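Local atomic coordinates of chromosome partition protein Smc (PDB entry 3NWC), a protein that is probably required for chromosome condensation and partitioning, here represented by its hinge domain, which mediates homodimerization and binds DNA. Residues E7-A12 and G165-A170; Y51-E56 and T151-L156. All blocks are in the same frame, centred on the assembly; numbering follows the deposited sequence.

Contact 1. Residues E7-A12 and G165-A170; sequences ERELIA and GGHFRA
Glu9 reaches from helix 4-19 into the bend of residues 167-169, and its carboxylate is gripped there by three N-H groups. Phe168 N points almost straight at Glu9 OE1 on its syn side, at 2.8 Å. The other oxygen, Glu9 OE2, takes two donors from opposite faces of the carboxylate plane: the backbone N of Arg169 at 3.0 Å, and Arg169 NH1 at 2.8 Å in a salt bridge. The guanidinium stands nearly upright to the carboxylate, the two planes 82° apart, and NH1 comes from above the acid's plane rather than within it. A bend at chi2 (-63°) turns CD of Glu9 away from an extended path. Glutamate suits this place because one buried acid can accept from two successive amides and would offset the charge of an arginine.

Packing is close around this grip. Arg169 NH1 lies 3.6 Å above the His167 ring, over its centre, while Glu9 OE1 sits at the edge of the Phe168 ring, 3.4 Å from CD2. One turn after Glu9, Ala12 is small enough for the loop backbone to come close, its CB 3.5 Å from Arg169 CA and also resting against Phe168 CB. Phe168 continues onto Ala13, Gln16 and Val57.

The Arg8 side is looser and exposed. Only its CB meets Arg169 CD, and the extended chain then leads away to a salt bridge with Glu4.

Gly165 pairs with a strand of the second subunit, and Gly166 O accepts a hydrogen bond from Arg88 of that subunit. The arrangement is thus a buried carboxylate receiving consecutive backbone amides, joining the N-terminal helix to the chain just beyond the dimer-interface strand of the SMC hinge.

Contact 2. Residues Y51-E56 and T151-L156; sequences YALAIE and TIEGEL
The tip of Ile152 meets the Tyr51 ring obliquely, with Ile152 CD1 3.4 Å from Tyr51 CD1 and about as near to CE1. The chi2 of Ile152 (-77°) brings this slim methyl to the aromatic carbons. Both residues also pack on Ile133 of strand 131-134.

Leu53 works on the other part of the turn. Its chi1 (180°) sets CG anti to the backbone N and directs it toward the turn. The methyl Leu53 CD2 lies 3.4 Å from the backbone oxygen O of Glu153. Ala54, with only a CB, lets the helix approach the turn, its methyl 4.0 Å from Thr151 O.

A water bridges the backbones, accepting from Ala54 N at 3.0 Å and donating to Ile152 O at 2.9 Å. Ala54 N belongs to the first turn of helix 52-59, and the water supplies its acceptor.

Residues 151-154 form a type I turn, in which Gly154 takes a positive phi (108°). Thr151 OG1 accepts from Glu155 N and donates to Glu155 OE1, tying the turn together from within. Glu155 also forms a salt bridge to Lys82 of the second subunit.

No direct hydrogen bond joins the segments, so their association rests on one apolar side-chain contact, methyls set against backbone carbonyls, and one shared water.

How the contacts relate
Contacts 1 and 2 lie on the same side of the chain's centre, about 10 Å apart between their centres, and they touch through the N-terminal helix and helix 52-59. Leu10 CD2 packs 3.7 Å from Ala52 CB, and Glu9 CB lies 3.8 Å from Leu53 CD2. Leu53 thus faces both the aliphatic part of Glu9 and the turn at 151-154. Along the chain, both segments of contact 2 fall between those of contact 1. Each contact also borders the second subunit: Arg88 of that subunit donates hydrogen bonds through NH1 to Gly166 O and through NH2 to Gly154 O, which links both loops to the dimer interface of the hinge.

Contact 1. Residues E7-A12 and G165-A170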
loop_
_atom_site.group_PDB
_atom_site.type_symbol
_atom_site.label_atom_id
_atom_site.label_comp_id
_atom_site.label_asym_id
_atom_site.label_seq_id
_atom_site.Cartn_x
_atom_site.Cartn_y
_atom_site.Cartn_z
ATOM N N GLU A 7 8.704 17.830 -11.789
ATOM C CA GLU A 7 9.304 16.846 -12.676
ATOM C C GLU A 7 10.255 15.970 -11.892
ATOM O O GLU A 7 10.284 14.753 -12.081
ATOM C CB GLU A 7 10.052 17.522 -13.834
ATOM C CG GLU A 7 9.123 18.088 -14.881
ATOM C CD GLU A 7 9.842 18.786 -16.016
ATOM O OE1 GLU A 7 11.068 19.007 -15.919
ATOM O OE2 GLU A 7 9.163 19.116 -17.010
ATOM N N ARG A 8 11.056 16.592 -11.028
ATOM C CA ARG A 8 11.988 15.842 -10.192
ATOM C C ARG A 8 11.216 14.864 -9.300
ATOM O O ARG A 8 11.612 13.698 -9.140
ATOM C CB ARG A 8 12.857 16.795 -9.356
ATOM C CG ARG A 8 13.817 17.628 -10.219
ATOM C CD ARG A 8 14.716 18.512 -9.382
ATOM N NE ARG A 8 15.691 19.187 -10.232
ATOM C CZ ARG A 8 16.857 18.652 -10.592
ATOM N NH1 ARG A 8 17.191 17.449 -10.155
ATOM N NH2 ARG A 8 17.694 19.317 -11.379
ATOM N N GLU A 9 10.124 15.344 -8.721
ATOM C CA GLU A 9 9.256 14.508 -7.881
ATOM C C GLU A 9 8.750 13.294 -8.637
ATOM O O GLU A 9 8.754 12.180 -8.112
ATOM C CB GLU A 9 8.041 15.312 -7.359
ATOM C CG GLU A 9 8.348 16.232 -6.185
ATOM C CD GLU A 9 8.805 15.460 -4.960
ATOM O OE1 GLU A 9 7.944 14.869 -4.284
ATOM O OE2 GLU A 9 10.023 15.441 -4.680
ATOM N N LEU A 10 8.274 13.516 -9.854
ATOM C CA LEU A 10 7.755 12.427 -10.684
ATOM C C LEU A 10 8.820 11.388 -11.013
ATOM O O LEU A 10 8.591 10.184 -10.891
ATOM C CB LEU A 10 7.152 12.967 -11.989
ATOM C CG LEU A 10 6.611 11.924 -12.973
ATOM C CD1 LEU A 10 5.481 11.126 -12.334
ATOM C CD2 LEU A 10 6.138 12.566 -14.274
ATOM N N ILE A 11 9.987 11.843 -11.453
ATOM C CA ILE A 11 11.080 10.920 -11.745
ATOM C C ILE A 11 11.403 10.097 -10.506
ATOM O O ILE A 11 11.571 8.876 -10.583
ATOM C CB ILE A 11 12.356 11.663 -12.217
ATOM C CG1 ILE A 11 12.064 12.465 -13.487
ATOM C CG2 ILE A 11 13.486 10.667 -12.461
ATOM C CD1 ILE A 11 11.669 11.610 -14.671
ATOM N N ALA A 12 11.487 10.771 -9.359
ATOM C CA ALA A 12 11.834 10.083 -8.116
ATOM C C ALA A 12 10.751 9.087 -7.730
ATOM O O ALA A 12 11.032 7.964 -7.358
ATOM C CB ALA A 12 12.103 11.059 -6.991
ATOM N N GLY A 165 2.443 12.778 2.657
ATOM C CA GLY A 165 3.131 13.932 2.111
ATOM C C GLY A 165 4.624 13.850 2.327
ATOM O O GLY A 165 5.107 13.033 3.111
ATOM N N GLY A 166 5.348 14.728 1.634
ATOM C CA GLY A 166 6.800 14.778 1.654
ATOM C C GLY A 166 7.377 14.635 0.261
ATOM O O GLY A 166 6.677 14.248 -0.675
ATOM N N HIS A 167 8.655 14.952 0.113
ATOM C CA HIS A 167 9.301 14.822 -1.181
ATOM C C HIS A 167 9.632 13.392 -1.531
ATOM O O HIS A 167 10.185 12.642 -0.718
ATOM C CB HIS A 167 10.591 15.640 -1.215
ATOM C CG HIS A 167 10.365 17.111 -1.110
ATOM N ND1 HIS A 167 11.372 17.993 -0.776
ATOM C CD2 HIS A 167 9.252 17.855 -1.292
ATOM C CE1 HIS A 167 10.882 19.221 -0.757
ATOM N NE2 HIS A 167 9.600 19.164 -1.063
ATOM N N PHE A 168 9.336 13.026 -2.766
ATOM C CA PHE A 168 9.885 11.793 -3.317
ATOM C C PHE A 168 11.378 11.958 -3.585
ATOM O O PHE A 168 12.152 11.019 -3.444
ATOM C CB PHE A 168 9.181 11.430 -4.624
ATOM C CG PHE A 168 7.799 10.876 -4.434
ATOM C CD1 PHE A 168 7.612 9.536 -4.145
ATOM C CD2 PHE A 168 6.688 11.699 -4.545
ATOM C CE1 PHE A 168 6.335 9.017 -3.976
ATOM C CE2 PHE A 168 5.411 11.185 -4.368
ATOM C CZ PHE A 168 5.242 9.840 -4.096
ATOM N N ARG A 169 11.782 13.149 -3.995
ATOM C CA ARG A 169 13.164 13.305 -4.457
ATOM C C ARG A 169 14.093 13.360 -3.257
ATOM O O ARG A 169 13.774 13.955 -2.222
ATOM C CB ARG A 169 13.309 14.529 -5.351
ATOM C CG ARG A 169 13.142 15.847 -4.648
ATOM C CD ARG A 169 12.930 16.951 -5.664
ATOM N NE ARG A 169 12.870 18.264 -5.032
ATOM C CZ ARG A 169 11.758 18.835 -4.584
ATOM N NH1 ARG A 169 10.585 18.214 -4.696
ATOM N NH2 ARG A 169 11.816 20.037 -4.029
ATOM N N ALA A 170 15.234 12.700 -3.399
ATOM C CA ALA A 170 16.153 12.536 -2.297
ATOM C C ALA A 170 17.109 13.720 -2.247
ATOM O O ALA A 170 17.229 14.476 -3.207
ATOM C CB ALA A 170 16.927 11.250 -2.461
#

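Contact 2. Residues Y51-E56 and T151-L156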
loop_
_atom_site.group_PDB
_atom_site.type_symbol
_atom_site.label_atom_id
_atom_site.label_comp_id
_atom_site.label_asym_id
_atom_site.label_seq_id
_atom_site.Cartn_x
_atom_site.Cartn_y
_atom_site.Cartn_z
ATOM N N TYR A 51 -0.902 16.199 -15.153
ATOM C CA TYR A 51 -1.431 15.326 -14.099
ATOM C C TYR A 51 -0.606 14.067 -13.896
ATOM O O TYR A 51 -1.018 13.159 -13.165
ATOM C CB TYR A 51 -2.893 14.950 -14.384
ATOM C CG TYR A 51 -3.753 16.170 -14.570
ATOM C CD1 TYR A 51 -4.031 17.003 -13.501
ATOM C CD2 TYR A 51 -4.262 16.503 -15.820
ATOM C CE1 TYR A 51 -4.802 18.142 -13.667
ATOM C CE2 TYR A 51 -5.032 17.630 -15.993
ATOM C CZ TYR A 51 -5.297 18.445 -14.920
ATOM O OH TYR A 51 -6.069 19.573 -15.093
ATOM N N ALA A 52 0.562 14.009 -14.530
ATOM C CA ALA A 52 1.396 12.814 -14.435
ATOM C C ALA A 52 1.780 12.467 -13.006
ATOM O O ALA A 52 1.735 11.307 -12.621
ATOM C CB ALA A 52 2.635 12.946 -15.292
ATOM N N LEU A 53 2.183 13.458 -12.226
ATOM C CA LEU A 53 2.536 13.208 -10.829
ATOM C C LEU A 53 1.295 12.840 -10.005
ATOM O O LEU A 53 1.304 11.901 -9.207
ATOM C CB LEU A 53 3.269 14.422 -10.233
ATOM C CG LEU A 53 3.722 14.369 -8.767
ATOM C CD1 LEU A 53 4.666 13.178 -8.498
ATOM C CD2 LEU A 53 4.399 15.669 -8.379
ATOM N N ALA A 54 0.211 13.578 -10.203
ATOM C CA ALA A 54 -1.019 13.284 -9.467
ATOM C C ALA A 54 -1.494 11.847 -9.668
ATOM O O ALA A 54 -1.925 11.182 -8.722
ATOM C CB ALA A 54 -2.116 14.282 -9.873
ATOM N N ILE A 55 -1.416 11.364 -10.904
ATOM C CA ILE A 55 -1.842 10.004 -11.219
ATOM C C ILE A 55 -0.852 8.959 -10.677
ATOM O O ILE A 55 -1.267 7.922 -10.161
ATOM C CB ILE A 55 -2.055 9.813 -12.740
ATOM C CG1 ILE A 55 -3.231 10.693 -13.192
ATOM C CG2 ILE A 55 -2.339 8.360 -13.065
ATOM C CD1 ILE A 55 -4.489 10.445 -12.359
ATOM N N GLU A 56 0.445 9.228 -10.802
ATOM C CA GLU A 56 1.443 8.338 -10.194
ATOM C C GLU A 56 1.161 8.188 -8.701
ATOM O O GLU A 56 1.138 7.069 -8.175
ATOM C CB GLU A 56 2.855 8.884 -10.418
ATOM C CG GLU A 56 3.954 8.162 -9.621
ATOM C CD GLU A 56 4.155 6.726 -10.051
ATOM O OE1 GLU A 56 3.961 6.420 -11.244
ATOM O OE2 GLU A 56 4.519 5.900 -9.188
ATOM N N THR A 151 -3.162 16.058 -4.601
ATOM C CA THR A 151 -2.843 17.407 -5.075
ATOM C C THR A 151 -1.970 17.303 -6.305
ATOM O O THR A 151 -1.351 16.277 -6.546
ATOM C CB THR A 151 -2.136 18.274 -4.018
ATOM O OG1 THR A 151 -0.808 17.781 -3.784
ATOM C CG2 THR A 151 -2.925 18.288 -2.721
ATOM N N ILE A 152 -1.923 18.373 -7.089
ATOM C CA ILE A 152 -1.138 18.370 -8.302
ATOM C C ILE A 152 0.338 18.129 -7.986
ATOM O O ILE A 152 1.065 17.591 -8.801
ATOM C CB ILE A 152 -1.294 19.696 -9.074
ATOM C CG1 ILE A 152 -2.632 19.712 -9.804
ATOM C CG2 ILE A 152 -0.183 19.852 -10.093
ATOM C CD1 ILE A 152 -2.628 18.860 -11.058
ATOM N N GLU A 153 0.757 18.517 -6.786
ATOM C CA GLU A 153 2.160 18.401 -6.402
ATOM C C GLU A 153 2.470 17.116 -5.648
ATOM O O GLU A 153 3.627 16.857 -5.295
ATOM C CB GLU A 153 2.600 19.630 -5.611
ATOM C CG GLU A 153 2.673 20.883 -6.480
ATOM C CD GLU A 153 3.523 20.673 -7.722
ATOM O OE1 GLU A 153 4.362 19.749 -7.721
ATOM O OE2 GLU A 153 3.354 21.429 -8.700
ATOM N N GLY A 154 1.431 16.323 -5.390
ATOM C CA GLY A 154 1.633 14.957 -4.953
ATOM C C GLY A 154 1.345 14.590 -3.513
ATOM O O GLY A 154 1.830 13.564 -3.032
ATOM N N GLU A 155 0.584 15.413 -2.806
ATOM C CA GLU A 155 0.066 14.976 -1.516
ATOM C C GLU A 155 -1.135 14.070 -1.752
ATOM O O GLU A 155 -1.870 14.243 -2.724
ATOM C CB GLU A 155 -0.304 16.161 -0.627
ATOM C CG GLU A 155 0.888 16.924 -0.087
ATOM C CD GLU A 155 1.415 17.963 -1.049
ATOM O OE1 GLU A 155 0.611 18.524 -1.825
ATOM O OE2 GLU A 155 2.638 18.225 -1.018
ATOM N N LEU A 156 -1.319 13.087 -0.874
ATOM C CA LEU A 156 -2.420 12.125 -1.020
ATOM C C LEU A 156 -3.281 12.112 0.220
ATOM O O LEU A 156 -2.771 11.998 1.335
ATOM C CB LEU A 156 -1.871 10.713 -1.265
ATOM C CG LEU A 156 -2.905 9.583 -1.319
ATOM C CD1 LEU A 156 -3.849 9.754 -2.535
ATOM C CD2 LEU A 156 -2.213 8.226 -1.369
HETATM O O HOH W 1 0.400 16.332 -11.295
#